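Local coordinates for protein protocadherin gamma-B3 (PDB 5K8R) that probably mediates calcium-dependent adhesion between cells and may take part in establishing and maintaining specific neuronal connections in the brain, at residues E1-A6 / F87-L92; A6-L11 / L92-N97; K43-S48 / L74-V79; C66-T71 / P130-N135. One frame throughout, in Å; residues are numbered along the deposited sequence.

How the contacts relate
Contacts 1 and 2 are successive halves of one parallel pairing, strand 3-8 with strand 85-94, and share A6 and L92; their centres lie about 15 Å apart. Contact 3 joins the two sheets of the same cadherin repeat about 10 Å from the centre of contact 1, and meets contact 2 where I7 CD1 packs 3.7 Å from F45 CE2. At the end of the repeat that faces the second repeat, the strand pair runs into the three-ion calcium cluster. There contact 4, centred about 11 Å from contact 2, brings in the second repeat: both contacts bind the same two calcium ions, and D95 OD2 lies 2.8 Å from N135 ND2, a probable hydrogen bond.

Contact 1 of 4, residues E1-A6 / F87-L92; sequences EPIRYA and FHVTVL
I3 and V89 lie side by side on one face of a parallel strand pair, pointing the same way, with I3 CG2 touching V89 CG2 at 4.1 Å. The valine's other methyl serves Y5: V89 CG1 sits 4.1 Å from Y5 CD2, near the plane of the ring and at its edge. The forked tip of V89 therefore fills the hollow between isoleucine and tyrosine, and chi1 of -177°, which sets CG1 anti to the backbone N, puts this branch next to the ring. I3 CG1 in turn lies over one face of the Y5 ring, toward the rim. Branched and aromatic residues suit this face because it turns toward L20 of helix 20-23, against which such side chains can pack. On the other face A6 CB meets L92 CB at 4.1 Å; the short alanine touches the leucine only at its base. Toward the N-terminus, P2 CB abuts H88 O at 3.4 Å and comes to the edge of the imidazole; the peptide before P2 is cis. The backbones are joined by T90 N to I3 O at 3.0 Å, nearly along the C=O axis, and by L92 N to Y5 O at 2.9 Å. Between these, R4 and T90 are modelled too tightly for details to be trusted. Strand 3-8 is the outermost of its sheet in the first cadherin repeat, with strand 73-80 on the far side of 85-94, and helix 20-23 closes over the I3, Y5 and V89 face through L20, while its D23 takes the hydroxyl of Y5.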
loop_
_atom_site.group_PDB
_atom_site.type_symbol
_atom_site.label_atom_id
_atom_site.label_comp_id
_atom_site.label_asym_id
_atom_site.label_seq_id
_atom_site.Cartn_x
_atom_site.Cartn_y
_atom_site.Cartn_z
ATOM N N GLU A 1 -36.104 -49.770 39.553
ATOM C CA GLU A 1 -37.284 -50.054 38.748
ATOM C C GLU A 1 -37.939 -48.755 38.237
ATOM O O GLU A 1 -39.147 -48.584 38.410
ATOM C CB GLU A 1 -38.293 -50.882 39.549
ATOM C CG GLU A 1 -37.940 -52.357 39.653
ATOM C CD GLU A 1 -37.404 -52.733 41.020
ATOM O OE1 GLU A 1 -37.449 -51.881 41.932
ATOM O OE2 GLU A 1 -36.937 -53.880 41.184
ATOM N N PRO A 2 -37.156 -47.794 37.586
ATOM C CA PRO A 2 -35.725 -48.095 37.430
ATOM C C PRO A 2 -34.877 -47.382 38.479
ATOM O O PRO A 2 -35.422 -46.780 39.406
ATOM C CB PRO A 2 -35.412 -47.546 36.039
ATOM C CG PRO A 2 -36.289 -46.346 35.898
ATOM C CD PRO A 2 -37.372 -46.421 36.943
ATOM N N ILE A 3 -33.560 -47.452 38.329
ATOM C CA ILE A 3 -32.646 -46.810 39.267
ATOM C C ILE A 3 -31.526 -46.079 38.535
ATOM O O ILE A 3 -31.071 -46.519 37.479
ATOM C CB ILE A 3 -32.028 -47.831 40.242
ATOM C CG1 ILE A 3 -31.075 -47.132 41.213
ATOM C CG2 ILE A 3 -31.306 -48.929 39.475
ATOM C CD1 ILE A 3 -30.944 -47.830 42.549
ATOM N N ARG A 4 -31.087 -44.960 39.102
ATOM C CA ARG A 4 -30.019 -44.165 38.503
ATOM C C ARG A 4 -28.965 -43.685 39.504
ATOM O O ARG A 4 -29.234 -42.825 40.344
ATOM C CB ARG A 4 -30.604 -42.968 37.751
ATOM C CG ARG A 4 -29.565 -41.976 37.255
ATOM C CD ARG A 4 -30.017 -40.543 37.480
ATOM N NE ARG A 4 -29.449 -39.976 38.699
ATOM C CZ ARG A 4 -29.558 -38.699 39.052
ATOM N NH1 ARG A 4 -30.218 -37.850 38.275
ATOM N NH2 ARG A 4 -29.009 -38.270 40.179
ATOM N N TYR A 5 -27.763 -44.245 39.396
ATOM C CA TYR A 5 -26.646 -43.880 40.250
ATOM C C TYR A 5 -25.928 -42.673 39.648
ATOM O O TYR A 5 -26.266 -42.196 38.563
ATOM C CB TYR A 5 -25.694 -45.064 40.431
ATOM C CG TYR A 5 -26.341 -46.281 41.052
ATOM C CD1 TYR A 5 -26.537 -46.364 42.424
ATOM C CD2 TYR A 5 -26.755 -47.349 40.267
ATOM C CE1 TYR A 5 -27.129 -47.475 42.998
ATOM C CE2 TYR A 5 -27.347 -48.466 40.831
ATOM C CZ TYR A 5 -27.532 -48.522 42.197
ATOM O OH TYR A 5 -28.120 -49.631 42.763
ATOM N N ALA A 6 -24.925 -42.172 40.365
ATOM C CA ALA A 6 -24.151 -41.025 39.900
ATOM C C ALA A 6 -22.743 -41.132 40.461
ATOM O O ALA A 6 -22.556 -41.065 41.680
ATOM C CB ALA A 6 -24.804 -39.707 40.323
ATOM N N PHE A 87 -33.895 -55.249 34.235
ATOM C CA PHE A 87 -33.853 -54.192 35.243
ATOM C C PHE A 87 -33.025 -53.049 34.678
ATOM O O PHE A 87 -31.796 -53.145 34.611
ATOM C CB PHE A 87 -33.272 -54.699 36.562
ATOM C CG PHE A 87 -34.096 -55.771 37.213
ATOM C CD1 PHE A 87 -35.178 -55.440 38.014
ATOM C CD2 PHE A 87 -33.791 -57.109 37.028
ATOM C CE1 PHE A 87 -35.938 -56.424 38.616
ATOM C CE2 PHE A 87 -34.548 -58.098 37.629
ATOM C CZ PHE A 87 -35.623 -57.754 38.423
ATOM N N HIS A 88 -33.694 -51.974 34.271
ATOM C CA HIS A 88 -33.009 -50.863 33.627
ATOM C C HIS A 88 -32.226 -50.059 34.657
ATOM O O HIS A 88 -32.770 -49.651 35.688
ATOM C CB HIS A 88 -34.011 -49.966 32.902
ATOM C CG HIS A 88 -33.372 -48.927 32.035
ATOM N ND1 HIS A 88 -32.782 -49.227 30.826
ATOM C CD2 HIS A 88 -33.225 -47.591 32.203
ATOM C CE1 HIS A 88 -32.301 -48.122 30.285
ATOM N NE2 HIS A 88 -32.556 -47.115 31.101
ATOM N N VAL A 89 -30.944 -49.837 34.377
ATOM C CA VAL A 89 -30.060 -49.077 35.251
ATOM C C VAL A 89 -29.447 -47.946 34.442
ATOM O O VAL A 89 -28.984 -48.161 33.314
ATOM C CB VAL A 89 -28.962 -49.964 35.866
ATOM C CG1 VAL A 89 -28.104 -49.156 36.830
ATOM C CG2 VAL A 89 -29.572 -51.168 36.567
ATOM N N THR A 90 -29.450 -46.744 35.012
ATOM C CA THR A 90 -28.796 -45.589 34.420
ATOM C C THR A 90 -27.768 -45.042 35.400
ATOM O O THR A 90 -28.047 -44.911 36.596
ATOM C CB THR A 90 -29.808 -44.498 34.045
ATOM O OG1 THR A 90 -30.571 -44.135 35.200
ATOM C CG2 THR A 90 -30.756 -45.001 32.972
ATOM N N VAL A 91 -26.576 -44.735 34.893
ATOM C CA VAL A 91 -25.466 -44.259 35.711
ATOM C C VAL A 91 -25.007 -42.926 35.139
ATOM O O VAL A 91 -24.497 -42.868 34.012
ATOM C CB VAL A 91 -24.305 -45.262 35.755
ATOM C CG1 VAL A 91 -23.193 -44.743 36.656
ATOM C CG2 VAL A 91 -24.793 -46.622 36.229
ATOM N N LEU A 92 -25.146 -41.869 35.934
ATOM C CA LEU A 92 -24.706 -40.540 35.535
ATOM C C LEU A 92 -23.204 -40.437 35.792
ATOM O O LEU A 92 -22.728 -40.768 36.878
ATOM C CB LEU A 92 -25.455 -39.463 36.320
ATOM C CG LEU A 92 -25.040 -38.016 36.051
ATOM C CD1 LEU A 92 -25.318 -37.637 34.604
ATOM C CD2 LEU A 92 -25.752 -37.067 37.003
#

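Contact 2 of 4, residues A6-L11 / L92-N97; sequences AIPEEL and LIQDIN. With CA (calcium ion), chain D; CA (calcium ion), chain C; CA (calcium ion), chain B.
E9 and D95 place carboxylate oxygens on the same calcium ion, the central one of three: E9 OE2 binds it at 2.5 Å and D95 OD1 at 2.4 Å. The carbonyl I96 O also coordinates this ion, and E63, D98 and D131 complete the site. E9 is a bridge, since its other oxygen, OE1, reaches the neighbouring ion at 2.7 Å; E10 OE2 binds that ion too, at 2.6 Å, while R59 is the polar partner of the other E10 oxygen. Acidic residues suit both positions because each ion gathers several negative ligands. N97 OD1 belongs to the third ion. In the next shell, I96 N donates to the anti lone pair of E9 OE2 at 3.0 Å and 174°, so this oxygen is gripped by metal and amide together. E9 CG takes the crowded position between N and carbonyl carbon (chi1 55°), which sets it against I96 CG1 at 3.6 Å, while R62 holds OE1 and N135 holds D95. Behind the carboxylate, I93 CG2 packs on E9 CB at 3.7 Å, and I93 CD1 lies on I7 CG1 at 3.8 Å. An alanine in place of I93 would probably open a gap against E9 CB and I7 CG1, removing apolar backing from the root of the glutamate. The backbone bonds of I7 N to L92 O, Q94 N to I7 O and E9 N to Q94 O carry the parallel pairing to the ions, where the DxNDN linker motif of cadherins begins at D95. Strand 73-80 and the loop residues I60 and C72 flank I93; strand 85-94 runs into the linker, and strand 3-8 into the calcium ligands E9 and E10.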
loop_
_atom_site.group_PDB
_atom_site.type_symbol
_atom_site.label_atom_id
_atom_site.label_comp_id
_atom_site.label_asym_id
_atom_site.label_seq_id
_atom_site.Cartn_x
_atom_site.Cartn_y
_atom_site.Cartn_z
ATOM N N ALA A 6 -24.925 -42.172 40.365
ATOM C CA ALA A 6 -24.151 -41.025 39.900
ATOM C C ALA A 6 -22.743 -41.132 40.461
ATOM O O ALA A 6 -22.556 -41.065 41.680
ATOM C CB ALA A 6 -24.804 -39.707 40.323
ATOM N N ILE A 7 -21.761 -41.300 39.582
ATOM C CA ILE A 7 -20.378 -41.489 40.014
ATOM C C ILE A 7 -19.465 -40.564 39.219
ATOM O O ILE A 7 -19.759 -40.256 38.054
ATOM C CB ILE A 7 -19.937 -42.954 39.858
ATOM C CG1 ILE A 7 -20.145 -43.426 38.417
ATOM C CG2 ILE A 7 -20.693 -43.849 40.829
ATOM C CD1 ILE A 7 -19.632 -44.825 38.146
ATOM N N PRO A 8 -18.364 -40.091 39.796
ATOM C CA PRO A 8 -17.396 -39.326 39.007
ATOM C C PRO A 8 -16.673 -40.222 38.015
ATOM O O PRO A 8 -16.598 -41.443 38.172
ATOM C CB PRO A 8 -16.433 -38.772 40.063
ATOM C CG PRO A 8 -16.530 -39.746 41.190
ATOM C CD PRO A 8 -17.963 -40.198 41.208
ATOM N N GLU A 9 -16.143 -39.593 36.971
ATOM C CA GLU A 9 -15.407 -40.318 35.951
ATOM C C GLU A 9 -14.015 -40.694 36.457
ATOM O O GLU A 9 -13.554 -40.230 37.505
ATOM C CB GLU A 9 -15.293 -39.484 34.675
ATOM C CG GLU A 9 -14.690 -38.107 34.901
ATOM C CD GLU A 9 -14.299 -37.413 33.610
ATOM O OE1 GLU A 9 -13.972 -38.111 32.627
ATOM O OE2 GLU A 9 -14.316 -36.164 33.580
ATOM N N GLU A 10 -13.348 -41.560 35.693
ATOM C CA GLU A 10 -11.950 -41.932 35.922
ATOM C C GLU A 10 -11.741 -42.610 37.276
ATOM O O GLU A 10 -10.679 -42.477 37.888
ATOM C CB GLU A 10 -11.025 -40.719 35.789
ATOM C CG GLU A 10 -11.171 -39.954 34.481
ATOM C CD GLU A 10 -10.566 -40.684 33.294
ATOM O OE1 GLU A 10 -9.907 -41.725 33.499
ATOM O OE2 GLU A 10 -10.747 -40.208 32.153
ATOM N N LEU A 11 -12.743 -43.339 37.757
ATOM C CA LEU A 11 -12.585 -44.106 38.983
ATOM C C LEU A 11 -11.766 -45.362 38.719
ATOM O O LEU A 11 -11.782 -45.922 37.620
ATOM C CB LEU A 11 -13.946 -44.489 39.565
ATOM C CG LEU A 11 -14.804 -43.363 40.143
ATOM C CD1 LEU A 11 -16.129 -43.914 40.648
ATOM C CD2 LEU A 11 -14.060 -42.641 41.254
ATOM N N LEU A 92 -25.146 -41.869 35.934
ATOM C CA LEU A 92 -24.706 -40.540 35.535
ATOM C C LEU A 92 -23.204 -40.437 35.792
ATOM O O LEU A 92 -22.728 -40.768 36.878
ATOM C CB LEU A 92 -25.455 -39.463 36.320
ATOM C CG LEU A 92 -25.040 -38.016 36.051
ATOM C CD1 LEU A 92 -25.318 -37.637 34.604
ATOM C CD2 LEU A 92 -25.752 -37.067 37.003
ATOM N N ILE A 93 -22.462 -39.983 34.788
ATOM C CA ILE A 93 -21.013 -39.855 34.883
ATOM C C ILE A 93 -20.686 -38.380 35.080
ATOM O O ILE A 93 -20.797 -37.577 34.147
ATOM C CB ILE A 93 -20.313 -40.422 33.641
ATOM C CG1 ILE A 93 -20.651 -41.905 33.472
ATOM C CG2 ILE A 93 -18.811 -40.217 33.735
ATOM C CD1 ILE A 93 -20.311 -42.752 34.680
ATOM N N GLN A 94 -20.281 -38.025 36.295
ATOM C CA GLN A 94 -19.934 -36.646 36.605
ATOM C C GLN A 94 -18.580 -36.283 36.006
ATOM O O GLN A 94 -17.700 -37.132 35.835
ATOM C CB GLN A 94 -19.914 -36.433 38.118
ATOM C CG GLN A 94 -21.229 -36.766 38.805
ATOM C CD GLN A 94 -21.080 -36.929 40.305
ATOM O OE1 GLN A 94 -19.973 -37.107 40.814
ATOM N NE2 GLN A 94 -22.198 -36.869 41.020
ATOM N N ASP A 95 -18.417 -35.002 35.690
ATOM C CA ASP A 95 -17.199 -34.507 35.067
ATOM C C ASP A 95 -16.217 -34.018 36.123
ATOM O O ASP A 95 -16.600 -33.343 37.083
ATOM C CB ASP A 95 -17.518 -33.371 34.092
ATOM C CG ASP A 95 -16.281 -32.829 33.399
ATOM O OD1 ASP A 95 -15.453 -33.637 32.926
ATOM O OD2 ASP A 95 -16.132 -31.590 33.330
ATOM N N ILE A 96 -14.944 -34.367 35.938
ATOM C CA ILE A 96 -13.861 -33.849 36.761
ATOM C C ILE A 96 -12.939 -33.025 35.872
ATOM O O ILE A 96 -12.885 -33.205 34.653
ATOM C CB ILE A 96 -13.076 -34.968 37.478
ATOM C CG1 ILE A 96 -12.354 -35.855 36.461
ATOM C CG2 ILE A 96 -14.007 -35.798 38.348
ATOM C CD1 ILE A 96 -11.560 -36.985 37.093
ATOM N N ASN A 97 -12.209 -32.103 36.499
ATOM C CA ASN A 97 -11.304 -31.213 35.772
ATOM C C ASN A 97 -9.947 -31.897 35.627
ATOM O O ASN A 97 -8.968 -31.570 36.301
ATOM C CB ASN A 97 -11.185 -29.871 36.480
ATOM C CG ASN A 97 -10.435 -28.844 35.656
ATOM O OD1 ASN A 97 -10.519 -28.838 34.427
ATOM N ND2 ASN A 97 -9.687 -27.979 36.326
HETATM CA CA CA D . -13.157 -34.246 32.505
HETATM CA CA CA C . -11.494 -37.749 31.585
HETATM CA CA CA B . -10.472 -28.176 32.090
#

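Contact 3 of 4, residues K43-S48 / L74-V79; sequences KFFTVS and LEFEMV
F45 and F76 bring their rings together between the two sheets of the first cadherin repeat, in an apolar contact that joins strand 45-47 of one sheet to strand 73-80 of the other. The strand axes pass 9.6 Å apart at only 16°, a spacing that side chains alone can bridge. The two phenyl planes are turned by 30° and slid apart, with centroids separated by 5.4 Å, so the rings barely overlap; the closest atoms are F45 CD1 and F76 CE2 at 3.5 Å. Their side chains cross at about a right angle, each entering from its own sheet, and F76 reaches inward with CG between the backbone N and carbonyl carbon (chi1 57°). Next to the pair, L74 CD1 is a methyl lodged against two aromatics, 3.8 Å from F44 CD2 and 3.8 Å from F45 CE1. At the other end V47 CG2 meets M78 CG at 4.2 Å, a slimmer valine matched with a long flexible methionine. An alanine in place of F45 would probably leave F76 without its aromatic partner across the sheets and open a gap beside L74, which would keep F44. L54 of strand 53-56 touches F45, V47 and F76, and V38 of strand 37-39 touches V47 and F76, so the same interior is filled from several strands. On the outward face of strand 73-80, E77 and V79 pack on K340 and L338 of the second subunit. With nothing but hydrocarbon and ring surfaces meeting across the sheets, the contact is governed by shape and exclusion of water rather than by directional bonds.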
loop_
_atom_site.group_PDB
_atom_site.type_symbol
_atom_site.label_atom_id
_atom_site.label_comp_id
_atom_site.label_asym_id
_atom_site.label_seq_id
_atom_site.Cartn_x
_atom_site.Cartn_y
_atom_site.Cartn_z
ATOM N N LYS A 43 -17.944 -52.602 28.122
ATOM C CA LYS A 43 -17.588 -53.256 29.382
ATOM C C LYS A 43 -17.195 -52.196 30.412
ATOM O O LYS A 43 -16.034 -52.043 30.795
ATOM C CB LYS A 43 -16.464 -54.258 29.162
ATOM C CG LYS A 43 -16.720 -55.270 28.056
ATOM C CD LYS A 43 -17.568 -56.432 28.544
ATOM C CE LYS A 43 -17.645 -57.529 27.494
ATOM N NZ LYS A 43 -18.297 -58.760 28.022
ATOM N N PHE A 44 -18.201 -51.450 30.867
ATOM C CA PHE A 44 -17.991 -50.369 31.823
ATOM C C PHE A 44 -18.290 -50.769 33.261
ATOM O O PHE A 44 -17.605 -50.310 34.180
ATOM C CB PHE A 44 -18.844 -49.154 31.442
ATOM C CG PHE A 44 -18.283 -48.355 30.298
ATOM C CD1 PHE A 44 -16.913 -48.216 30.144
ATOM C CD2 PHE A 44 -19.120 -47.748 29.378
ATOM C CE1 PHE A 44 -16.389 -47.483 29.094
ATOM C CE2 PHE A 44 -18.602 -47.015 28.325
ATOM C CZ PHE A 44 -17.235 -46.884 28.183
ATOM N N PHE A 45 -19.294 -51.615 33.482
ATOM C CA PHE A 45 -19.675 -52.046 34.818
ATOM C C PHE A 45 -19.839 -53.557 34.847
ATOM O O PHE A 45 -20.124 -54.186 33.824
ATOM C CB PHE A 45 -20.984 -51.384 35.276
ATOM C CG PHE A 45 -20.981 -49.888 35.168
ATOM C CD1 PHE A 45 -21.551 -49.259 34.072
ATOM C CD2 PHE A 45 -20.414 -49.109 36.161
ATOM C CE1 PHE A 45 -21.551 -47.880 33.970
ATOM C CE2 PHE A 45 -20.411 -47.731 36.065
ATOM C CZ PHE A 45 -20.981 -47.115 34.968
ATOM N N THR A 46 -19.657 -54.136 36.033
ATOM C CA THR A 46 -19.918 -55.550 36.259
ATOM C C THR A 46 -20.670 -55.711 37.570
ATOM O O THR A 46 -20.422 -54.980 38.533
ATOM C CB THR A 46 -18.622 -56.384 36.296
ATOM O OG1 THR A 46 -17.677 -55.769 37.182
ATOM C CG2 THR A 46 -18.012 -56.503 34.906
ATOM N N VAL A 47 -21.594 -56.664 37.599
ATOM C CA VAL A 47 -22.361 -56.970 38.802
ATOM C C VAL A 47 -21.677 -58.127 39.520
ATOM O O VAL A 47 -21.426 -59.178 38.922
ATOM C CB VAL A 47 -23.820 -57.312 38.463
ATOM C CG1 VAL A 47 -24.587 -57.666 39.721
ATOM C CG2 VAL A 47 -24.482 -56.147 37.739
ATOM N N SER A 48 -21.357 -57.930 40.790
ATOM C CA SER A 48 -20.780 -59.000 41.598
ATOM C C SER A 48 -21.867 -60.021 41.912
ATOM O O SER A 48 -22.788 -59.702 42.673
ATOM C CB SER A 48 -20.179 -58.434 42.887
ATOM O OG SER A 48 -18.890 -57.895 42.658
ATOM N N LEU A 74 -25.125 -43.324 31.226
ATOM C CA LEU A 74 -24.889 -44.647 30.661
ATOM C C LEU A 74 -26.055 -45.544 31.047
ATOM O O LEU A 74 -26.255 -45.830 32.233
ATOM C CB LEU A 74 -23.569 -45.234 31.158
ATOM C CG LEU A 74 -22.280 -44.565 30.678
ATOM C CD1 LEU A 74 -21.071 -45.195 31.348
ATOM C CD2 LEU A 74 -22.163 -44.655 29.164
ATOM N N GLU A 75 -26.819 -45.985 30.054
ATOM C CA GLU A 75 -28.006 -46.798 30.273
ATOM C C GLU A 75 -27.724 -48.234 29.858
ATOM O O GLU A 75 -27.234 -48.479 28.750
ATOM C CB GLU A 75 -29.200 -46.244 29.490
ATOM C CG GLU A 75 -29.420 -44.752 29.680
ATOM C CD GLU A 75 -30.786 -44.296 29.210
ATOM O OE1 GLU A 75 -31.470 -45.076 28.514
ATOM O OE2 GLU A 75 -31.178 -43.158 29.543
ATOM N N PHE A 76 -28.031 -49.178 30.744
ATOM C CA PHE A 76 -27.864 -50.592 30.441
ATOM C C PHE A 76 -28.947 -51.379 31.169
ATOM O O PHE A 76 -29.756 -50.821 31.916
ATOM C CB PHE A 76 -26.458 -51.078 30.811
ATOM C CG PHE A 76 -26.088 -50.846 32.249
ATOM C CD1 PHE A 76 -26.391 -51.788 33.218
ATOM C CD2 PHE A 76 -25.428 -49.689 32.628
ATOM C CE1 PHE A 76 -26.049 -51.578 34.541
ATOM C CE2 PHE A 76 -25.083 -49.472 33.950
ATOM C CZ PHE A 76 -25.393 -50.419 34.907
ATOM N N GLU A 77 -28.955 -52.689 30.942
ATOM C CA GLU A 77 -29.960 -53.584 31.501
ATOM C C GLU A 77 -29.265 -54.668 32.311
ATOM O O GLU A 77 -28.391 -55.372 31.791
ATOM C CB GLU A 77 -30.812 -54.210 30.394
ATOM C CG GLU A 77 -31.551 -53.208 29.520
ATOM C CD GLU A 77 -32.840 -52.717 30.150
ATOM O OE1 GLU A 77 -33.242 -53.269 31.196
ATOM O OE2 GLU A 77 -33.454 -51.780 29.597
ATOM N N MET A 78 -29.648 -54.797 33.579
ATOM C CA MET A 78 -29.228 -55.924 34.401
ATOM C C MET A 78 -30.309 -56.994 34.333
ATOM O O MET A 78 -31.460 -56.742 34.708
ATOM C CB MET A 78 -28.991 -55.502 35.851
ATOM C CG MET A 78 -28.478 -56.637 36.729
ATOM S SD MET A 78 -28.816 -56.425 38.487
ATOM C CE MET A 78 -30.580 -56.728 38.531
ATOM N N VAL A 79 -29.940 -58.173 33.844
ATOM C CA VAL A 79 -30.884 -59.272 33.703
ATOM C C VAL A 79 -30.764 -60.336 34.789
ATOM O O VAL A 79 -29.668 -60.757 35.155
ATOM C CB VAL A 79 -30.748 -59.953 32.326
ATOM C CG1 VAL A 79 -29.369 -60.575 32.177
ATOM C CG2 VAL A 79 -31.836 -61.001 32.145
#

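Contact 4 of 4, residues C66-T71 / P130-N135; sequences CGKKST and PDVGVN. With CA (calcium ion), chain B; CA (calcium ion), chain D.
P130 meets K68 first: its carbonyl oxygen, P130 O, lies 3.9 Å from K68 CD. D131 follows and works in two directions. Its carbonyl O accepts a hydrogen bond from K68 NZ at 2.5 Å, a distance so short that its exact value is doubtful. Meanwhile its carboxylate bridges two calcium ions, D131 OD1 at 2.5 Å from one and OD2 at 2.5 Å from the other. The lysine chain, bent at chi2 and chi3, is long enough to bring its ammonium back to that carbonyl. V132 points into the loop, and its CG1 rests on backbone oxygens, 3.6 Å from K69 O and 3.7 Å from K68 O, a methyl laid against the carbonyls of the turn in van der Waals contact. G133, with positive phi, suits the bend that brings N135 round to give its carbonyl O to the calcium of D131 OD2. On the other side, G67 also has positive phi, as the type II' turn from C66 to K69 requires. Helix 62-65 lies just before this turn, touching P130 through E63 and V132 through R62, and the C66-C72 disulfide ties the loop to the residue just before strand 73-80; it is K68 and V132 that join the two repeats here, beside the calcium ions.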
loop_
_atom_site.group_PDB
_atom_site.type_symbol
_atom_site.label_atom_id
_atom_site.label_comp_id
_atom_site.label_asym_id
_atom_site.label_seq_id
_atom_site.Cartn_x
_atom_site.Cartn_y
_atom_site.Cartn_z
ATOM N N CYS A 66 -19.075 -38.954 26.249
ATOM C CA CYS A 66 -20.082 -37.944 25.953
ATOM C C CYS A 66 -19.533 -36.679 25.311
ATOM O O CYS A 66 -20.318 -35.899 24.763
ATOM C CB CYS A 66 -20.847 -37.557 27.229
ATOM S SG CYS A 66 -21.842 -38.889 27.946
ATOM N N GLY A 67 -18.226 -36.450 25.364
ATOM C CA GLY A 67 -17.669 -35.276 24.706
ATOM C C GLY A 67 -18.081 -33.998 25.411
ATOM O O GLY A 67 -17.901 -33.845 26.623
ATOM N N LYS A 68 -18.642 -33.065 24.645
ATOM C CA LYS A 68 -19.043 -31.765 25.164
ATOM C C LYS A 68 -20.496 -31.729 25.624
ATOM O O LYS A 68 -21.016 -30.643 25.902
ATOM C CB LYS A 68 -18.806 -30.681 24.108
ATOM C CG LYS A 68 -17.348 -30.497 23.720
ATOM C CD LYS A 68 -16.516 -30.001 24.894
ATOM C CE LYS A 68 -16.994 -28.639 25.373
ATOM N NZ LYS A 68 -16.127 -28.087 26.452
ATOM N N LYS A 69 -21.160 -32.880 25.707
ATOM C CA LYS A 69 -22.539 -32.910 26.174
ATOM C C LYS A 69 -22.613 -32.481 27.634
ATOM O O LYS A 69 -21.750 -32.828 28.445
ATOM C CB LYS A 69 -23.130 -34.310 26.004
ATOM C CG LYS A 69 -23.293 -34.746 24.557
ATOM C CD LYS A 69 -23.779 -36.184 24.462
ATOM C CE LYS A 69 -23.861 -36.645 23.015
ATOM N NZ LYS A 69 -24.282 -38.069 22.902
ATOM N N SER A 70 -23.655 -31.717 27.965
ATOM C CA SER A 70 -23.788 -31.201 29.323
ATOM C C SER A 70 -24.018 -32.318 30.333
ATOM O O SER A 70 -23.579 -32.212 31.483
ATOM C CB SER A 70 -24.926 -30.184 29.389
ATOM O OG SER A 70 -24.653 -29.064 28.565
ATOM N N THR A 71 -24.701 -33.373 29.901
ATOM C CA THR A 71 -24.988 -34.513 30.761
ATOM C C THR A 71 -24.405 -35.788 30.164
ATOM O O THR A 71 -24.326 -35.934 28.945
ATOM C CB THR A 71 -26.503 -34.698 30.968
ATOM O OG1 THR A 71 -26.734 -35.644 32.018
ATOM C CG2 THR A 71 -27.158 -35.197 29.689
ATOM N N PRO A 130 -11.745 -29.909 26.626
ATOM C CA PRO A 130 -12.690 -31.019 26.428
ATOM C C PRO A 130 -13.594 -31.281 27.620
ATOM O O PRO A 130 -14.517 -32.097 27.501
ATOM C CB PRO A 130 -11.771 -32.216 26.155
ATOM C CG PRO A 130 -10.491 -31.863 26.818
ATOM C CD PRO A 130 -10.349 -30.372 26.701
ATOM N N ASP A 131 -13.367 -30.625 28.756
ATOM C CA ASP A 131 -14.259 -30.763 29.895
ATOM C C ASP A 131 -15.563 -30.007 29.632
ATOM O O ASP A 131 -15.763 -29.398 28.577
ATOM C CB ASP A 131 -13.579 -30.259 31.166
ATOM C CG ASP A 131 -12.356 -31.079 31.539
ATOM O OD1 ASP A 131 -12.339 -32.292 31.246
ATOM O OD2 ASP A 131 -11.412 -30.508 32.127
ATOM N N VAL A 132 -16.469 -30.051 30.608
ATOM C CA VAL A 132 -17.759 -29.383 30.515
ATOM C C VAL A 132 -18.027 -28.640 31.819
ATOM O O VAL A 132 -17.330 -28.818 32.818
ATOM C CB VAL A 132 -18.910 -30.362 30.205
ATOM C CG1 VAL A 132 -18.787 -30.895 28.785
ATOM C CG2 VAL A 132 -18.919 -31.503 31.208
ATOM N N GLY A 133 -19.058 -27.798 31.790
ATOM C CA GLY A 133 -19.410 -27.034 32.976
ATOM C C GLY A 133 -18.343 -26.010 33.313
ATOM O O GLY A 133 -17.741 -25.385 32.433
ATOM N N VAL A 134 -18.100 -25.835 34.615
ATOM C CA VAL A 134 -17.075 -24.899 35.060
ATOM C C VAL A 134 -15.674 -25.419 34.769
ATOM O O VAL A 134 -14.721 -24.633 34.738
ATOM C CB VAL A 134 -17.235 -24.592 36.561
ATOM C CG1 VAL A 134 -18.576 -23.927 36.826
ATOM C CG2 VAL A 134 -17.094 -25.864 37.383
ATOM N N ASN A 135 -15.522 -26.727 34.549
ATOM C CA ASN A 135 -14.207 -27.286 34.267
ATOM C C ASN A 135 -13.673 -26.853 32.908
ATOM O O ASN A 135 -12.468 -26.975 32.662
ATOM C CB ASN A 135 -14.254 -28.812 34.350
ATOM C CG ASN A 135 -14.695 -29.309 35.712
ATOM O OD1 ASN A 135 -14.527 -28.624 36.720
ATOM N ND2 ASN A 135 -15.263 -30.509 35.747
HETATM CA CA CA B . -10.472 -28.176 32.090
HETATM CA CA CA D . -13.157 -34.246 32.505
#